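Protease (Helicobacter pylori, PDB 5EUF) probably acts as a zinc-dependent M16-family peptidase and virulence factor that cleaves the cytoplasmic domain of human junctional adhesion molecule A, weakening the gastric epithelial barrier. Local coordinates at residues E250-G255 against S412-L417; S282-E287 against K328-L333; Q297-N302 against L312-G317. One frame throughout, in Å; residues are numbered along the deposited sequence.

How the contacts relate
Following the chain from the N terminus, strand 251-258 comes first and waits longest for its partner: contact 1 closes only when strand 412-418 returns to lie antiparallel against it. Nested within that loop, contact 2 closes when helix 323-338 packs on helix 284-289, and nested again inside contact 2 is the hairpin of contact 3, strands 295-302 and 309-317. No loops cross. Contacts 1 and 3 belong to one sheet, since 309-317 is also hydrogen-bonded to 251-258. Contact 2 covers that sheet: Leu284 rests on Ala298, on the backbone at Phe299 and on Phe313, while Ile330 and Val331 touch Leu254.

Contact 1: residues E250-G255 against S412-L417; sequences EWVALG and STTVFL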
# COMPACT_ATOMS: atom_id res chain seq x y z
N GLU B 250 -3.86 19.75 -18.68
CA GLU B 250 -4.44 19.12 -17.49
C GLU B 250 -5.21 17.85 -17.84
O GLU B 250 -6.02 17.84 -18.77
CB GLU B 250 -5.33 20.11 -16.74
CG GLU B 250 -4.57 21.26 -16.09
CD GLU B 250 -5.37 21.98 -15.02
OE1 GLU B 250 -6.44 21.47 -14.62
OE2 GLU B 250 -4.93 23.06 -14.57
N TRP B 251 -4.94 16.79 -17.10
CA TRP B 251 -5.59 15.50 -17.31
C TRP B 251 -6.48 15.12 -16.14
O TRP B 251 -6.35 15.67 -15.05
CB TRP B 251 -4.53 14.41 -17.53
CG TRP B 251 -3.72 14.60 -18.77
CD1 TRP B 251 -2.74 15.53 -18.98
CD2 TRP B 251 -3.82 13.85 -19.98
NE1 TRP B 251 -2.22 15.40 -20.24
CE2 TRP B 251 -2.87 14.37 -20.88
CE3 TRP B 251 -4.62 12.77 -20.40
CZ2 TRP B 251 -2.69 13.86 -22.16
CZ3 TRP B 251 -4.44 12.27 -21.67
CH2 TRP B 251 -3.49 12.82 -22.54
N VAL B 252 -7.40 14.18 -16.37
CA VAL B 252 -8.28 13.71 -15.31
C VAL B 252 -8.52 12.20 -15.42
O VAL B 252 -8.63 11.65 -16.51
CB VAL B 252 -9.64 14.45 -15.34
CG1 VAL B 252 -10.36 14.20 -16.65
CG2 VAL B 252 -10.51 14.03 -14.15
N ALA B 253 -8.58 11.54 -14.27
CA ALA B 253 -8.95 10.14 -14.22
C ALA B 253 -10.11 9.94 -13.25
O ALA B 253 -9.97 10.20 -12.06
CB ALA B 253 -7.76 9.28 -13.81
N LEU B 254 -11.24 9.50 -13.78
CA LEU B 254 -12.41 9.24 -12.95
C LEU B 254 -12.79 7.77 -13.04
O LEU B 254 -13.21 7.29 -14.09
CB LEU B 254 -13.59 10.12 -13.37
CG LEU B 254 -14.94 9.83 -12.70
CD1 LEU B 254 -14.85 9.94 -11.18
CD2 LEU B 254 -16.02 10.76 -13.23
N GLY B 255 -12.62 7.05 -11.94
CA GLY B 255 -12.88 5.62 -11.93
C GLY B 255 -13.92 5.22 -10.90
O GLY B 255 -13.98 5.77 -9.81
N SER B 412 -16.40 6.33 -6.35
CA SER B 412 -15.63 7.10 -7.32
C SER B 412 -14.22 7.39 -6.83
O SER B 412 -13.99 7.63 -5.64
CB SER B 412 -16.34 8.41 -7.64
OG SER B 412 -16.23 9.33 -6.57
N THR B 413 -13.28 7.35 -7.76
CA THR B 413 -11.91 7.75 -7.50
C THR B 413 -11.50 8.75 -8.57
O THR B 413 -11.67 8.49 -9.76
CB THR B 413 -10.94 6.56 -7.51
OG1 THR B 413 -11.37 5.59 -6.53
CG2 THR B 413 -9.53 7.01 -7.19
N THR B 414 -10.99 9.90 -8.15
CA THR B 414 -10.68 10.97 -9.08
C THR B 414 -9.26 11.49 -8.90
O THR B 414 -8.86 11.87 -7.80
CB THR B 414 -11.66 12.15 -8.92
OG1 THR B 414 -13.00 11.68 -9.12
CG2 THR B 414 -11.35 13.24 -9.93
N VAL B 415 -8.48 11.49 -9.98
CA VAL B 415 -7.11 11.99 -9.93
C VAL B 415 -6.88 13.08 -10.97
O VAL B 415 -7.11 12.87 -12.16
CB VAL B 415 -6.09 10.86 -10.15
CG1 VAL B 415 -4.68 11.41 -10.17
CG2 VAL B 415 -6.24 9.80 -9.07
N PHE B 416 -6.43 14.25 -10.50
CA PHE B 416 -6.16 15.38 -11.38
C PHE B 416 -4.68 15.49 -11.71
O PHE B 416 -3.82 15.29 -10.84
CB PHE B 416 -6.64 16.69 -10.74
CG PHE B 416 -8.12 16.74 -10.50
CD1 PHE B 416 -9.02 16.39 -11.49
CD2 PHE B 416 -8.62 17.14 -9.27
CE1 PHE B 416 -10.38 16.44 -11.27
CE2 PHE B 416 -9.98 17.19 -9.04
CZ PHE B 416 -10.86 16.84 -10.04
N LEU B 417 -4.37 15.82 -12.96
CA LEU B 417 -2.99 16.02 -13.37
C LEU B 417 -2.75 17.47 -13.77
O LEU B 417 -3.30 17.96 -14.75
CB LEU B 417 -2.62 15.09 -14.52
CG LEU B 417 -1.13 14.96 -14.81
CD1 LEU B 417 -0.39 14.54 -13.55
CD2 LEU B 417 -0.88 13.97 -15.93
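At the edge of the Phe416 ring, near its plane, lie Trp251 O and Val252 CG2, the methyl 3.8 Å from Phe416 CE1. The Trp251 indole meets Leu417 CD2 obliquely, and at the base of the side chains Trp251 CB and Leu417 CB approach to 3.6 Å, the two running alongside each other. Phe416 shares its face of the sheet with Val252, Leu254 and Thr414; there Leu254, with CG anti to the backbone N (chi1 173°), crosses Thr414 obliquely, its CD1 beside Thr414 OG1. The other face carries Trp251, Ala253, Val415, Thr413 and Leu417. The strands are antiparallel, and Trp251–Leu417, Ala253–Val415 and Gly255–Thr413 are hydrogen-bonded pairs with two bonds each. Gly255 N to Thr413 O is nearly straight (172°), whereas Leu417 N sits above the carbonyl plane of Trp251 O. This is the middle of the C-terminal sheet of the M16 fold: strand 238-243 flanks 412-418, strand 309-317 flanks 251-258, helix 323-338 covers the Phe416 face through Leu326 and Ala323, and helix 142-154 packs on Ala253 and Val415 through Leu146.

Contact 2: residues S282-E287 against K328-L333; sequences SWLQSE and KEIVAL
Leu284 has CG anti to the carbonyl carbon (chi1 -69°) and the chain extended beyond it, and Leu333 likewise; the extended chain carries Leu284 CD2 across to the other helix, while Leu333 points directly at segment 282-287. Ile330 instead puts CG1 between its backbone N and carbonyl carbon (chi1 51°), which sends CG2 to meet Leu284. The result is a small helix-to-helix apolar packing in the C-terminal alpha/beta domain of this M16-family protein, where helix 284-289, with Trp283 just before Leu284, lies against helix 323-338. Leu284 CD2 is the hub, 3.7 Å from Ile330 CG2 and equally 3.7 Å from Leu333 CD1, and the Leu284 side chain crosses both obliquely. Leu333 gives most to the interface: its CD1 also lies 4.2 Å from Trp283 CB, and its CD2 comes near the aliphatic CG of Glu287. The indole of Trp283 turns an edge to this helix, CZ3 lying 3.9 Å from Leu333 O. NE1 is hydrogen-bonded to Glu346 OE2 and the ring makes a cation-pi contact with Lys336, so the indole links helix 323-338 to helix 344-361. The carboxylates of Glu287 and Glu329 come within 6.1 Å, measured from Glu287 OE2 to Glu329 OE1, a proximity of like charges probably eased by the salt bridge from Glu329 to Lys292. Ser282 organises the entry into the short helix, where a wider pi-type turn follows. Ser282 OG accepts a capping bond from Gln285 N at 3.2 Å. The carbonyl of Ser282 is gripped twice by Ser286, through its backbone N-H and through its hydroxyl, with Ser286 OG lying in the carbonyl plane 2.8 Å from Ser282 O.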
# COMPACT_ATOMS: atom_id res chain seq x y z
N SER B 282 -18.54 7.65 -29.75
CA SER B 282 -18.80 7.61 -28.31
C SER B 282 -19.31 8.95 -27.80
O SER B 282 -19.25 9.96 -28.51
CB SER B 282 -17.54 7.20 -27.55
OG SER B 282 -16.56 8.22 -27.57
N TRP B 283 -19.81 8.96 -26.57
CA TRP B 283 -20.30 10.19 -25.96
C TRP B 283 -19.15 11.13 -25.62
O TRP B 283 -19.24 12.34 -25.83
CB TRP B 283 -21.12 9.89 -24.70
CG TRP B 283 -22.49 9.35 -24.99
CD1 TRP B 283 -22.97 8.92 -26.20
CD2 TRP B 283 -23.56 9.18 -24.05
NE1 TRP B 283 -24.27 8.50 -26.07
CE2 TRP B 283 -24.66 8.65 -24.76
CE3 TRP B 283 -23.70 9.43 -22.68
CZ2 TRP B 283 -25.87 8.36 -24.15
CZ3 TRP B 283 -24.91 9.15 -22.07
CH2 TRP B 283 -25.98 8.62 -22.81
N LEU B 284 -18.05 10.58 -25.11
CA LEU B 284 -16.89 11.39 -24.75
C LEU B 284 -16.25 12.04 -25.96
O LEU B 284 -15.70 13.14 -25.87
CB LEU B 284 -15.86 10.54 -24.00
CG LEU B 284 -16.25 10.08 -22.60
CD1 LEU B 284 -15.08 9.42 -21.89
CD2 LEU B 284 -16.78 11.25 -21.79
N GLN B 285 -16.31 11.37 -27.11
CA GLN B 285 -15.72 11.90 -28.33
C GLN B 285 -16.54 13.05 -28.90
O GLN B 285 -16.03 14.15 -29.08
CB GLN B 285 -15.58 10.79 -29.38
CG GLN B 285 -14.14 10.32 -29.59
CD GLN B 285 -13.27 11.37 -30.25
OE1 GLN B 285 -13.77 12.30 -30.89
NE2 GLN B 285 -11.96 11.24 -30.09
N SER B 286 -17.81 12.79 -29.19
CA SER B 286 -18.63 13.75 -29.91
C SER B 286 -19.28 14.80 -29.01
O SER B 286 -20.20 15.51 -29.43
CB SER B 286 -19.71 13.02 -30.71
OG SER B 286 -20.41 12.09 -29.90
N GLU B 287 -18.80 14.91 -27.77
CA GLU B 287 -19.30 15.93 -26.86
C GLU B 287 -18.16 16.72 -26.21
O GLU B 287 -18.18 17.95 -26.21
CB GLU B 287 -20.18 15.30 -25.77
CG GLU B 287 -21.03 16.30 -25.00
CD GLU B 287 -22.19 16.83 -25.81
OE1 GLU B 287 -22.53 16.21 -26.84
OE2 GLU B 287 -22.76 17.87 -25.42
N LYS B 328 -16.57 17.95 -14.44
CA LYS B 328 -17.93 18.48 -14.40
C LYS B 328 -18.75 17.98 -15.58
O LYS B 328 -19.97 17.81 -15.47
CB LYS B 328 -17.90 20.01 -14.39
N GLU B 329 -18.08 17.74 -16.71
CA GLU B 329 -18.76 17.33 -17.93
C GLU B 329 -19.04 15.83 -17.99
O GLU B 329 -20.15 15.42 -18.32
CB GLU B 329 -17.94 17.75 -19.16
CG GLU B 329 -17.80 19.26 -19.33
CD GLU B 329 -19.13 19.96 -19.55
OE1 GLU B 329 -20.04 19.35 -20.16
OE2 GLU B 329 -19.27 21.12 -19.11
N ILE B 330 -18.03 15.02 -17.68
CA ILE B 330 -18.20 13.57 -17.71
C ILE B 330 -19.25 13.13 -16.68
O ILE B 330 -20.00 12.19 -16.92
CB ILE B 330 -16.88 12.81 -17.45
CG1 ILE B 330 -16.19 13.33 -16.19
CG2 ILE B 330 -15.94 12.96 -18.63
CD1 ILE B 330 -14.79 12.79 -15.99
N VAL B 331 -19.30 13.82 -15.55
CA VAL B 331 -20.30 13.53 -14.53
C VAL B 331 -21.69 13.89 -15.06
O VAL B 331 -22.65 13.14 -14.87
CB VAL B 331 -20.02 14.31 -13.22
CG1 VAL B 331 -21.21 14.22 -12.28
CG2 VAL B 331 -18.77 13.77 -12.55
N ALA B 332 -21.78 15.02 -15.75
CA ALA B 332 -23.03 15.47 -16.36
C ALA B 332 -23.54 14.46 -17.39
O ALA B 332 -24.75 14.30 -17.56
CB ALA B 332 -22.83 16.84 -17.01
N LEU B 333 -22.62 13.80 -18.08
CA LEU B 333 -22.98 12.73 -19.00
C LEU B 333 -23.51 11.52 -18.23
O LEU B 333 -24.53 10.94 -18.60
CB LEU B 333 -21.79 12.32 -19.86
CG LEU B 333 -21.35 13.31 -20.94
CD1 LEU B 333 -20.21 12.74 -21.76
CD2 LEU B 333 -22.53 13.68 -21.83

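Contact 3: residues Q297-N302 against L312-G317; sequences QAFSHN and LFIAGG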
# COMPACT_ATOMS: atom_id res chain seq x y z
N GLN B 297 -8.08 14.39 -25.92
CA GLN B 297 -8.35 12.96 -25.85
C GLN B 297 -9.32 12.66 -24.72
O GLN B 297 -9.24 13.26 -23.65
CB GLN B 297 -7.06 12.17 -25.66
CG GLN B 297 -6.25 11.97 -26.93
CD GLN B 297 -5.04 11.07 -26.71
OE1 GLN B 297 -4.71 10.25 -27.57
NE2 GLN B 297 -4.39 11.22 -25.57
N ALA B 298 -10.23 11.73 -24.97
CA ALA B 298 -11.18 11.29 -23.95
C ALA B 298 -11.69 9.90 -24.29
O ALA B 298 -12.19 9.66 -25.38
CB ALA B 298 -12.34 12.28 -23.85
N PHE B 299 -11.56 8.98 -23.33
CA PHE B 299 -11.98 7.60 -23.55
C PHE B 299 -12.33 6.89 -22.25
O PHE B 299 -12.00 7.37 -21.16
CB PHE B 299 -10.88 6.82 -24.28
CG PHE B 299 -9.59 6.73 -23.51
CD1 PHE B 299 -8.63 7.73 -23.61
CD2 PHE B 299 -9.33 5.63 -22.70
CE1 PHE B 299 -7.44 7.64 -22.90
CE2 PHE B 299 -8.14 5.54 -21.99
CZ PHE B 299 -7.20 6.54 -22.09
N SER B 300 -13.01 5.76 -22.37
CA SER B 300 -13.33 4.92 -21.22
C SER B 300 -12.81 3.51 -21.43
O SER B 300 -12.56 3.09 -22.56
CB SER B 300 -14.83 4.89 -20.96
OG SER B 300 -15.49 4.03 -21.87
N HIS B 301 -12.65 2.77 -20.34
CA HIS B 301 -12.21 1.38 -20.42
C HIS B 301 -12.73 0.57 -19.25
O HIS B 301 -12.31 0.77 -18.11
CB HIS B 301 -10.68 1.30 -20.48
CG HIS B 301 -10.16 -0.09 -20.65
ND1 HIS B 301 -8.90 -0.48 -20.22
CD2 HIS B 301 -10.72 -1.19 -21.21
CE1 HIS B 301 -8.72 -1.75 -20.50
NE2 HIS B 301 -9.80 -2.21 -21.10
N ASN B 302 -13.65 -0.35 -19.52
CA ASN B 302 -14.08 -1.30 -18.51
C ASN B 302 -13.02 -2.37 -18.33
O ASN B 302 -13.05 -3.41 -18.99
CB ASN B 302 -15.42 -1.94 -18.86
CG ASN B 302 -15.81 -3.04 -17.89
OD1 ASN B 302 -15.63 -2.90 -16.68
ND2 ASN B 302 -16.34 -4.13 -18.41
N LEU B 312 -13.02 2.88 -15.89
CA LEU B 312 -12.12 4.02 -15.89
C LEU B 312 -12.41 5.06 -16.98
O LEU B 312 -12.48 4.73 -18.16
CB LEU B 312 -10.68 3.53 -16.03
CG LEU B 312 -9.57 4.55 -15.82
CD1 LEU B 312 -9.69 5.19 -14.45
CD2 LEU B 312 -8.21 3.89 -15.98
N PHE B 313 -12.57 6.32 -16.56
CA PHE B 313 -12.69 7.45 -17.48
C PHE B 313 -11.42 8.28 -17.48
O PHE B 313 -10.97 8.73 -16.43
CB PHE B 313 -13.88 8.34 -17.11
CG PHE B 313 -15.22 7.68 -17.26
CD1 PHE B 313 -15.92 7.78 -18.46
CD2 PHE B 313 -15.78 6.99 -16.21
CE1 PHE B 313 -17.15 7.18 -18.60
CE2 PHE B 313 -17.02 6.39 -16.35
CZ PHE B 313 -17.70 6.48 -17.54
N ILE B 314 -10.84 8.50 -18.66
CA ILE B 314 -9.63 9.31 -18.77
C ILE B 314 -9.78 10.40 -19.83
O ILE B 314 -10.20 10.12 -20.95
CB ILE B 314 -8.39 8.45 -19.10
CG1 ILE B 314 -8.18 7.38 -18.02
CG2 ILE B 314 -7.16 9.32 -19.24
CD1 ILE B 314 -6.96 6.53 -18.24
N ALA B 315 -9.44 11.63 -19.47
CA ALA B 315 -9.57 12.75 -20.39
C ALA B 315 -8.43 13.76 -20.23
O ALA B 315 -8.06 14.13 -19.12
CB ALA B 315 -10.91 13.44 -20.19
N GLY B 316 -7.87 14.19 -21.36
CA GLY B 316 -6.82 15.18 -21.38
C GLY B 316 -7.28 16.44 -22.08
O GLY B 316 -7.56 16.43 -23.28
N GLY B 317 -7.34 17.54 -21.33
CA GLY B 317 -7.93 18.76 -21.83
C GLY B 317 -7.10 19.53 -22.84
O GLY B 317 -5.88 19.35 -22.93
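In this antiparallel hairpin Gln297 pairs with Gly316: Gln297 O takes a firm bond from Gly316 N at 2.8 Å, but Gln297 N reaches Gly316 O only weakly, and that oxygen also accepts from Ser296 OG. Ala298 stands beside Ala315 in a non-hydrogen-bonded pair, the CB atoms 4.1 Å apart. At Phe299 the backbone bonds both ways with Ile314, and the two N-H groups point almost straight along the partner carbonyls; Ile314 N to Phe299 O is 3.0 Å with an angle of 177°. The Phe299 side chain takes the crowded position, CG between N and carbonyl carbon (chi1 62°), and so swings its ring over Ile314. Ile314 CB sits over one face, 4.1 Å from the Phe299 ring centroid and displaced toward the rim, a CH-pi contact. Ser300 turns to the opposite face, where its CB lies 4.0 Å from Phe313 CD1 and its OG, likewise between the backbone N and the carbonyl carbon, is hydrogen-bonded to Ser273 OG. His301 N-H donates to Leu312 O (N to O 2.9 Å), and His301 O accepts from Leu312 N, 46° out of the carbonyl plane. The His301 side chain is about 6 Å from a bound zinc ion, well beyond coordination distance. Asn302 ends strand 295-302, outermost in the sheet of this chain. Helix 142-154 packs on Leu312 and Ile314, helices 284-289 and 266-276 on the Ala298 and Phe313 face. Paired backbone bonds thus set the register, loosest at Gln297, while apolar contact holds the Phe299 ring over Ile314.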